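Long-range contacts in ribose-phosphate pyrophosphokinase (PDB 5MP7), which probably makes phosphoribosyl pyrophosphate by transferring the pyrophosphoryl group of ATP to the 1-hydroxyl of ribose 5-phosphate: residues 33-41 / 49-57; 151-162 / 297-308. One frame throughout, in Å; residues are numbered along the deposited sequence.

Interaction 1: residues 33-41 / 49-57; sequences VAVTAQTAR and FVRFDESVR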
loop_
_atom_site.group_PDB
_atom_site.type_symbol
_atom_site.label_atom_id
_atom_site.label_comp_id
_atom_site.label_asym_id
_atom_site.label_seq_id
_atom_site.Cartn_x
_atom_site.Cartn_y
_atom_site.Cartn_z
ATOM N N VAL A 33 -37.633 51.363 25.914
ATOM C CA VAL A 33 -36.541 51.550 24.966
ATOM C C VAL A 33 -36.189 50.187 24.450
ATOM O O VAL A 33 -36.026 49.283 25.242
ATOM C CB VAL A 33 -35.301 52.154 25.667
ATOM C CG1 VAL A 33 -34.079 52.134 24.766
ATOM C CG2 VAL A 33 -35.586 53.590 26.097
ATOM N N ALA A 34 -36.051 50.033 23.140
ATOM C CA ALA A 34 -35.656 48.748 22.558
ATOM C C ALA A 34 -34.171 48.503 22.833
ATOM O O ALA A 34 -33.382 49.444 22.920
ATOM C CB ALA A 34 -35.921 48.726 21.064
ATOM N N VAL A 35 -33.813 47.230 22.982
ATOM C CA VAL A 35 -32.424 46.816 23.074
ATOM C C VAL A 35 -31.794 47.057 21.713
ATOM O O VAL A 35 -32.400 46.780 20.704
ATOM C CB VAL A 35 -32.294 45.336 23.442
ATOM C CG1 VAL A 35 -30.829 44.891 23.420
ATOM C CG2 VAL A 35 -32.868 45.096 24.827
ATOM N N THR A 36 -30.592 47.599 21.704
ATOM C CA THR A 36 -29.891 47.938 20.487
ATOM C C THR A 36 -29.470 46.675 19.751
ATOM O O THR A 36 -28.980 45.731 20.341
ATOM C CB THR A 36 -28.643 48.772 20.810
ATOM O OG1 THR A 36 -29.050 49.955 21.509
ATOM C CG2 THR A 36 -27.939 49.188 19.580
ATOM N N ALA A 37 -29.698 46.682 18.447
ATOM C CA ALA A 37 -29.484 45.528 17.591
ATOM C C ALA A 37 -28.008 45.246 17.493
ATOM O O ALA A 37 -27.200 46.168 17.358
ATOM C CB ALA A 37 -30.048 45.796 16.188
ATOM N N GLN A 38 -27.651 43.984 17.587
ATOM C CA GLN A 38 -26.284 43.599 17.435
ATOM C C GLN A 38 -26.158 42.167 17.013
ATOM O O GLN A 38 -26.985 41.357 17.336
ATOM C CB GLN A 38 -25.556 43.825 18.766
ATOM C CG GLN A 38 -26.125 42.987 19.911
ATOM C CD GLN A 38 -25.250 42.841 21.106
ATOM O OE1 GLN A 38 -24.479 43.718 21.395
ATOM N NE2 GLN A 38 -25.394 41.725 21.838
ATOM N N THR A 39 -25.057 41.855 16.368
ATOM C CA THR A 39 -24.672 40.485 16.090
ATOM C C THR A 39 -23.711 40.037 17.202
ATOM O O THR A 39 -22.703 40.687 17.447
ATOM C CB THR A 39 -23.945 40.428 14.756
ATOM O OG1 THR A 39 -24.703 41.151 13.785
ATOM C CG2 THR A 39 -23.725 38.995 14.314
ATOM N N ALA A 40 -24.043 38.971 17.907
ATOM C CA ALA A 40 -23.175 38.426 18.964
ATOM C C ALA A 40 -23.118 36.932 18.787
ATOM O O ALA A 40 -24.128 36.259 18.956
ATOM C CB ALA A 40 -23.710 38.790 20.349
ATOM N N ARG A 41 -21.941 36.415 18.463
ATOM C CA ARG A 41 -21.757 35.019 18.110
ATOM C C ARG A 41 -20.384 34.501 18.509
ATOM O O ARG A 41 -19.440 35.273 18.639
ATOM C CB ARG A 41 -21.904 34.863 16.597
ATOM C CG ARG A 41 -23.209 35.403 15.992
ATOM C CD ARG A 41 -24.486 34.593 16.232
ATOM N NE ARG A 41 -25.449 35.161 15.287
ATOM C CZ ARG A 41 -26.167 36.278 15.487
ATOM N NH1 ARG A 41 -26.126 36.929 16.654
ATOM N NH2 ARG A 41 -26.971 36.733 14.522
ATOM N N PHE A 49 -17.495 37.305 18.838
ATOM C CA PHE A 49 -17.589 38.312 17.817
ATOM C C PHE A 49 -18.753 39.207 18.161
ATOM O O PHE A 49 -19.838 38.738 18.396
ATOM C CB PHE A 49 -17.851 37.651 16.473
ATOM C CG PHE A 49 -18.023 38.628 15.344
ATOM C CD1 PHE A 49 -19.267 39.220 15.113
ATOM C CD2 PHE A 49 -16.954 38.963 14.504
ATOM C CE1 PHE A 49 -19.443 40.135 14.085
ATOM C CE2 PHE A 49 -17.129 39.874 13.460
ATOM C CZ PHE A 49 -18.379 40.463 13.253
ATOM N N VAL A 50 -18.544 40.514 18.105
ATOM C CA VAL A 50 -19.574 41.474 18.461
ATOM C C VAL A 50 -19.625 42.514 17.385
ATOM O O VAL A 50 -18.599 43.016 16.997
ATOM C CB VAL A 50 -19.278 42.087 19.861
ATOM C CG1 VAL A 50 -19.792 43.515 20.014
ATOM C CG2 VAL A 50 -19.915 41.227 20.961
ATOM N N ARG A 51 -20.815 42.888 16.932
ATOM C CA ARG A 51 -20.958 44.023 16.033
ATOM C C ARG A 51 -22.267 44.743 16.255
ATOM O O ARG A 51 -23.292 44.115 16.336
ATOM C CB ARG A 51 -20.882 43.562 14.592
ATOM C CG ARG A 51 -20.819 44.725 13.610
ATOM C CD ARG A 51 -20.751 44.216 12.175
ATOM N NE ARG A 51 -21.888 43.338 11.931
ATOM C CZ ARG A 51 -21.891 42.246 11.181
ATOM N NH1 ARG A 51 -20.798 41.842 10.527
ATOM N NH2 ARG A 51 -23.016 41.545 11.089
ATOM N N PHE A 52 -22.226 46.064 16.358
ATOM C CA PHE A 52 -23.451 46.823 16.565
ATOM C C PHE A 52 -24.080 47.116 15.221
ATOM O O PHE A 52 -23.399 47.514 14.292
ATOM C CB PHE A 52 -23.210 48.095 17.347
ATOM C CG PHE A 52 -22.682 47.839 18.721
ATOM C CD1 PHE A 52 -23.378 47.026 19.603
ATOM C CD2 PHE A 52 -21.485 48.414 19.138
ATOM C CE1 PHE A 52 -22.889 46.783 20.866
ATOM C CE2 PHE A 52 -20.993 48.172 20.408
ATOM C CZ PHE A 52 -21.684 47.345 21.265
ATOM N N ASP A 53 -25.393 46.934 15.132
ATOM C CA ASP A 53 -26.087 47.051 13.854
ATOM C C ASP A 53 -26.860 48.352 13.686
ATOM O O ASP A 53 -27.629 48.490 12.753
ATOM C CB ASP A 53 -26.933 45.806 13.636
ATOM C CG ASP A 53 -26.061 44.540 13.442
ATOM O OD1 ASP A 53 -24.943 44.618 12.869
ATOM O OD2 ASP A 53 -26.487 43.461 13.875
ATOM N N GLU A 54 -26.604 49.324 14.555
ATOM C CA GLU A 54 -27.049 50.704 14.359
ATOM C C GLU A 54 -26.012 51.623 14.979
ATOM O O GLU A 54 -25.087 51.138 15.662
ATOM C CB GLU A 54 -28.445 50.938 14.967
ATOM C CG GLU A 54 -28.674 50.278 16.320
ATOM C CD GLU A 54 -30.082 50.512 16.889
ATOM O OE1 GLU A 54 -30.427 51.683 17.161
ATOM O OE2 GLU A 54 -30.837 49.518 17.092
ATOM N N SER A 55 -26.137 52.934 14.736
ATOM C CA SER A 55 -25.137 53.896 15.217
ATOM C C SER A 55 -25.138 54.007 16.732
ATOM O O SER A 55 -26.198 53.967 17.346
ATOM C CB SER A 55 -25.325 55.299 14.625
ATOM O OG SER A 55 -24.126 56.081 14.827
ATOM N N VAL A 56 -23.951 54.115 17.326
ATOM C CA VAL A 56 -23.824 54.303 18.774
ATOM C C VAL A 56 -23.101 55.581 19.159
ATOM O O VAL A 56 -22.933 55.886 20.324
ATOM C CB VAL A 56 -23.129 53.100 19.417
ATOM C CG1 VAL A 56 -23.898 51.827 19.116
ATOM C CG2 VAL A 56 -21.699 52.952 18.936
ATOM N N ARG A 57 -22.697 56.359 18.175
ATOM C CA ARG A 57 -21.974 57.614 18.376
ATOM C C ARG A 57 -22.799 58.580 19.228
ATOM O O ARG A 57 -23.977 58.764 18.994
ATOM C CB ARG A 57 -21.610 58.140 16.974
ATOM C CG ARG A 57 -20.864 59.436 16.947
ATOM C CD ARG A 57 -20.622 59.948 15.541
ATOM N NE ARG A 57 -19.310 59.533 15.067
ATOM C CZ ARG A 57 -19.095 58.469 14.304
ATOM N NH1 ARG A 57 -20.104 57.670 13.900
ATOM N NH2 ARG A 57 -17.855 58.200 13.921
#

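Interaction 2: residues 151-162 / 297-308; sequences DHMRAQKLLTGY and TVLSIAPLLANT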
loop_
_atom_site.group_PDB
_atom_site.type_symbol
_atom_site.label_atom_id
_atom_site.label_comp_id
_atom_site.label_asym_id
_atom_site.label_seq_id
_atom_site.Cartn_x
_atom_site.Cartn_y
_atom_site.Cartn_z
ATOM N N ASP A 151 -22.900 52.538 41.681
ATOM C CA ASP A 151 -24.241 52.507 42.307
ATOM C C ASP A 151 -24.524 51.109 42.827
ATOM O O ASP A 151 -24.656 50.162 42.046
ATOM C CB ASP A 151 -25.310 53.014 41.321
ATOM C CG ASP A 151 -25.400 54.566 41.291
ATOM O OD1 ASP A 151 -25.967 55.140 42.244
ATOM O OD2 ASP A 151 -24.908 55.219 40.334
ATOM N N HIS A 152 -24.545 50.961 44.146
ATOM C CA HIS A 152 -24.713 49.658 44.789
ATOM C C HIS A 152 -26.152 49.526 45.225
ATOM O O HIS A 152 -26.531 50.021 46.263
ATOM C CB HIS A 152 -23.784 49.532 45.994
ATOM C CG HIS A 152 -23.937 48.257 46.778
ATOM N ND1 HIS A 152 -23.313 48.069 47.987
ATOM C CD2 HIS A 152 -24.645 47.124 46.546
ATOM C CE1 HIS A 152 -23.621 46.877 48.466
ATOM N NE2 HIS A 152 -24.435 46.287 47.616
ATOM N N MET A 153 -26.938 48.827 44.431
ATOM C CA MET A 153 -28.379 48.698 44.672
ATOM C C MET A 153 -28.673 47.559 45.618
ATOM O O MET A 153 -28.005 46.522 45.621
ATOM C CB MET A 153 -29.109 48.501 43.338
ATOM C CG MET A 153 -28.894 49.634 42.338
ATOM S SD MET A 153 -29.333 51.273 43.001
ATOM C CE MET A 153 -27.866 51.964 43.761
ATOM N N ARG A 154 -29.685 47.762 46.438
ATOM C CA ARG A 154 -30.053 46.780 47.429
ATOM C C ARG A 154 -31.416 46.203 47.158
ATOM O O ARG A 154 -32.333 46.926 46.875
ATOM C CB ARG A 154 -30.041 47.422 48.814
ATOM C CG ARG A 154 -28.761 47.211 49.585
ATOM C CD ARG A 154 -27.755 48.286 49.298
ATOM N NE ARG A 154 -26.707 48.263 50.321
ATOM C CZ ARG A 154 -25.729 49.163 50.410
ATOM N NH1 ARG A 154 -25.666 50.203 49.549
ATOM N NH2 ARG A 154 -24.817 49.019 51.367
ATOM N N ALA A 155 -31.548 44.891 47.306
ATOM C CA ALA A 155 -32.827 44.197 47.157
ATOM C C ALA A 155 -33.566 44.017 48.495
ATOM O O ALA A 155 -34.631 43.421 48.535
ATOM C CB ALA A 155 -32.579 42.834 46.518
ATOM N N GLN A 156 -32.963 44.481 49.585
ATOM C CA GLN A 156 -33.503 44.304 50.911
ATOM C C GLN A 156 -34.962 44.740 51.052
ATOM O O GLN A 156 -35.754 43.988 51.581
ATOM C CB GLN A 156 -32.668 45.074 51.912
ATOM C CG GLN A 156 -33.084 44.829 53.335
ATOM C CD GLN A 156 -32.236 45.612 54.301
ATOM O OE1 GLN A 156 -31.105 46.051 54.000
ATOM N NE2 GLN A 156 -32.785 45.817 55.471
ATOM N N LYS A 157 -35.285 45.956 50.635
ATOM C CA LYS A 157 -36.653 46.438 50.685
ATOM C C LYS A 157 -37.597 45.525 49.906
ATOM O O LYS A 157 -38.694 45.254 50.355
ATOM C CB LYS A 157 -36.773 47.863 50.159
ATOM C CG LYS A 157 -36.315 48.923 51.151
ATOM C CD LYS A 157 -36.955 50.273 50.834
ATOM C CE LYS A 157 -36.687 51.311 51.914
ATOM N NZ LYS A 157 -35.435 52.061 51.642
ATOM N N LEU A 158 -37.160 45.064 48.745
ATOM C CA LEU A 158 -37.944 44.180 47.922
ATOM C C LEU A 158 -38.201 42.829 48.618
ATOM O O LEU A 158 -39.337 42.350 48.638
ATOM C CB LEU A 158 -37.250 43.974 46.560
ATOM C CG LEU A 158 -37.810 42.940 45.571
ATOM C CD1 LEU A 158 -39.118 43.432 44.932
ATOM C CD2 LEU A 158 -36.755 42.663 44.507
ATOM N N LEU A 159 -37.162 42.216 49.157
ATOM C CA LEU A 159 -37.300 40.920 49.806
ATOM C C LEU A 159 -38.057 41.004 51.144
ATOM O O LEU A 159 -38.892 40.159 51.405
ATOM C CB LEU A 159 -35.959 40.248 49.989
ATOM C CG LEU A 159 -35.210 39.854 48.699
ATOM C CD1 LEU A 159 -33.700 39.733 48.929
ATOM C CD2 LEU A 159 -35.706 38.538 48.154
ATOM N N THR A 160 -37.808 42.026 51.958
ATOM C CA THR A 160 -38.479 42.153 53.257
ATOM C C THR A 160 -39.888 42.624 53.084
ATOM O O THR A 160 -40.729 42.268 53.864
ATOM C CB THR A 160 -37.735 43.087 54.272
ATOM O OG1 THR A 160 -37.545 44.390 53.727
ATOM C CG2 THR A 160 -36.366 42.501 54.619
ATOM N N GLY A 161 -40.147 43.438 52.072
ATOM C CA GLY A 161 -41.506 43.823 51.713
ATOM C C GLY A 161 -42.368 42.606 51.400
ATOM O O GLY A 161 -43.499 42.512 51.839
ATOM N N TYR A 162 -41.821 41.653 50.663
ATOM C CA TYR A 162 -42.555 40.429 50.328
ATOM C C TYR A 162 -42.770 39.575 51.583
ATOM O O TYR A 162 -43.861 39.066 51.813
ATOM C CB TYR A 162 -41.825 39.652 49.255
ATOM C CG TYR A 162 -42.397 38.298 48.972
ATOM C CD1 TYR A 162 -41.962 37.192 49.678
ATOM C CD2 TYR A 162 -43.339 38.109 47.965
ATOM C CE1 TYR A 162 -42.473 35.932 49.424
ATOM C CE2 TYR A 162 -43.846 36.851 47.689
ATOM C CZ TYR A 162 -43.396 35.776 48.428
ATOM O OH TYR A 162 -43.879 34.528 48.193
ATOM N N THR A 297 -39.630 30.971 44.906
ATOM C CA THR A 297 -40.304 32.179 44.452
ATOM C C THR A 297 -39.270 33.134 43.902
ATOM O O THR A 297 -38.239 33.327 44.516
ATOM C CB THR A 297 -40.981 32.862 45.623
ATOM O OG1 THR A 297 -41.944 31.944 46.172
ATOM C CG2 THR A 297 -41.648 34.161 45.197
ATOM N N VAL A 298 -39.521 33.684 42.720
ATOM C CA VAL A 298 -38.580 34.585 42.065
ATOM C C VAL A 298 -39.195 35.934 41.925
ATOM O O VAL A 298 -40.267 36.060 41.343
ATOM C CB VAL A 298 -38.157 34.066 40.681
ATOM C CG1 VAL A 298 -37.145 34.989 40.050
ATOM C CG2 VAL A 298 -37.532 32.681 40.836
ATOM N N LEU A 299 -38.530 36.944 42.466
ATOM C CA LEU A 299 -39.027 38.323 42.333
ATOM C C LEU A 299 -38.179 39.027 41.317
ATOM O O LEU A 299 -37.003 38.703 41.175
ATOM C CB LEU A 299 -38.968 39.055 43.649
ATOM C CG LEU A 299 -39.648 38.338 44.820
ATOM C CD1 LEU A 299 -39.312 39.086 46.101
ATOM C CD2 LEU A 299 -41.175 38.230 44.653
ATOM N N SER A 300 -38.764 39.956 40.576
ATOM C CA SER A 300 -38.033 40.621 39.534
ATOM C C SER A 300 -37.189 41.765 40.084
ATOM O O SER A 300 -37.692 42.570 40.831
ATOM C CB SER A 300 -38.974 41.193 38.472
ATOM O OG SER A 300 -38.197 41.621 37.340
ATOM N N ILE A 301 -35.940 41.837 39.658
ATOM C CA ILE A 301 -35.077 42.976 39.929
ATOM C C ILE A 301 -35.207 44.086 38.853
ATOM O O ILE A 301 -34.574 45.120 38.968
ATOM C CB ILE A 301 -33.601 42.502 40.061
ATOM C CG1 ILE A 301 -32.841 43.418 40.997
ATOM C CG2 ILE A 301 -32.876 42.367 38.724
ATOM C CD1 ILE A 301 -33.048 43.036 42.447
ATOM N N ALA A 302 -36.004 43.866 37.818
ATOM C CA ALA A 302 -36.062 44.773 36.707
ATOM C C ALA A 302 -36.498 46.174 37.066
ATOM O O ALA A 302 -35.899 47.133 36.553
ATOM C CB ALA A 302 -36.925 44.223 35.593
ATOM N N PRO A 303 -37.557 46.330 37.880
ATOM C CA PRO A 303 -37.996 47.713 38.177
ATOM C C PRO A 303 -36.906 48.533 38.884
ATOM O O PRO A 303 -36.737 49.715 38.593
ATOM C CB PRO A 303 -39.193 47.518 39.078
ATOM C CG PRO A 303 -39.722 46.144 38.719
ATOM C CD PRO A 303 -38.487 45.333 38.450
ATOM N N LEU A 304 -36.156 47.884 39.778
ATOM C CA LEU A 304 -35.027 48.501 40.469
ATOM C C LEU A 304 -33.902 48.909 39.478
ATOM O O LEU A 304 -33.374 50.021 39.557
ATOM C CB LEU A 304 -34.493 47.550 41.539
ATOM C CG LEU A 304 -33.358 48.026 42.445
ATOM C CD1 LEU A 304 -33.780 49.239 43.295
ATOM C CD2 LEU A 304 -32.890 46.870 43.345
ATOM N N LEU A 305 -33.540 48.001 38.569
ATOM C CA LEU A 305 -32.586 48.324 37.553
ATOM C C LEU A 305 -33.065 49.456 36.645
ATOM O O LEU A 305 -32.280 50.331 36.325
ATOM C CB LEU A 305 -32.219 47.101 36.717
ATOM C CG LEU A 305 -31.280 46.113 37.399
ATOM C CD1 LEU A 305 -30.907 45.026 36.419
ATOM C CD2 LEU A 305 -30.007 46.759 37.941
ATOM N N ALA A 306 -34.334 49.454 36.241
ATOM C CA ALA A 306 -34.854 50.516 35.365
ATOM C C ALA A 306 -34.827 51.873 36.053
ATOM O O ALA A 306 -34.452 52.847 35.426
ATOM C CB ALA A 306 -36.250 50.194 34.875
ATOM N N ASN A 307 -35.184 51.933 37.331
ATOM C CA ASN A 307 -35.105 53.182 38.089
ATOM C C ASN A 307 -33.691 53.709 38.229
ATOM O O ASN A 307 -33.482 54.919 38.136
ATOM C CB ASN A 307 -35.669 53.051 39.485
ATOM C CG ASN A 307 -37.143 53.304 39.552
ATOM O OD1 ASN A 307 -37.578 54.444 39.548
ATOM N ND2 ASN A 307 -37.919 52.251 39.645
ATOM N N THR A 308 -32.730 52.817 38.447
ATOM C CA THR A 308 -31.339 53.228 38.533
ATOM C C THR A 308 -30.809 53.772 37.210
ATOM O O THR A 308 -30.126 54.787 37.202
ATOM C CB THR A 308 -30.430 52.071 38.977
ATOM O OG1 THR A 308 -30.918 51.533 40.198
ATOM C CG2 THR A 308 -29.031 52.562 39.250
#

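Interaction 1: residues 33-41 / 49-57
Thr39 OG1 lies between two charged side chains of 49-57. It donates to Asp53 OD2 at 2.9 Å, meeting the syn lone pair, and receives a weak bond of 3.2 Å from Arg51 NH2. Arg51 has an extended start but bends at chi3 (56°), and this turns the guanidinium back so that NE also reaches Asp53 OD1 in a weak salt bridge. Of the three links, only the one from Thr39 OG1 to Asp53 OD2 is strong. Phe49 CE1 lies above one face of the guanidinium, toward its rim. On the other face of the sheet Gln38 runs alongside Phe52: amide and ring planes are 26° apart, and OE1 comes to 3.5 Å from Phe52 CE1. The backbone here is a two-stranded antiparallel beta hairpin, 38-42 with 48-52, in which Thr39 with Arg51 and Arg41 with Phe49 are the hydrogen-bonded pairs. Its connecting loop carries Asn45, Gly46 and Glu47, predicted to bind ATP. Past the strands, Asp53 N still bonds to Ala37 O at 3.0 Å, and Glu54 OE2 takes a weak but straight bond from Ala37 N. Thr36 CG2 packs at 3.5 Å on Glu54 CG, while Thr36 OG1 is bonded to Leu14 O. Phe52 also meets the Phe15 ring edge-to-face, and Glu113 of a neighbouring subunit packs on Phe49 and Arg51.

Interaction 2: residues 151-162 / 297-308
Leu304 O is gripped twice by Thr308, from opposite faces of its carbonyl plane: by Thr308 N at 3.1 Å and by Thr308 OG1 at 3.0 Å. The same hydroxyl meets Met153 across the contact, OG1 standing 3.2 Å from SD as the two side chains lie alongside each other and run opposite ways. The bend at chi2 (-55°) swings Met153 SD to this hydroxyl. This is where the chain crosses between the two phosphoribosyltransferase-like domains, out through 151-162 and back through 297-308. Strand 150-153 edges the N-terminal parallel sheet and leads into helix 156-167 on the other domain; strand 296-299 edges the C-terminal sheet and leads into helix 302-314, which returns to helix 21-31. The two segments run past each other head to tail, each strand facing the other's helix with axes 10.5 Å apart, consistent with an approximate twofold relation between the two crossings. Near the middle, Ala155 CB meets Ile301 CD1 at 4.1 Å, and Leu304 CD2 packs against Arg154 O at 3.6 Å. Helix 302-314 begins here with Ser300 OG capping Ala302 N; the same OG is bonded to Gln26 OE1. Further along, Leu299 is wedged among three side chains of helix 156-167: CD1 touches Leu158 CG and Leu159 CD2, while CD2 lies 4.0 Å from Tyr162 CD2. At the far end Tyr162 OH rests 3.8 Å from Thr297 CG2. Tyr162 OH is hydrogen-bonded to Glu278 OE2. That carboxylate oxygen also bonds Thr297 OG1.

In the fold
The centre of interaction 1 lies about 25 Å from that of the chain, the centre of interaction 2 about 10 Å. Both are partly buried, but four of the twelve touching residues are exposed in interaction 1 and one of thirteen in interaction 2. They share no strand or helix, and their nearest atoms are about 9 Å apart. The hairpin is held by backbone ladder bonds and charged side chains, with a second subunit against it; the domain junction relies on methyl, thioether and ring packing, with several of its polar groups, such as Tyr162 OH and Ser300 OG, bonded to neighbours in the same chain. Helix 21-31, which helix 302-314 covers, leads along the chain into 33-41.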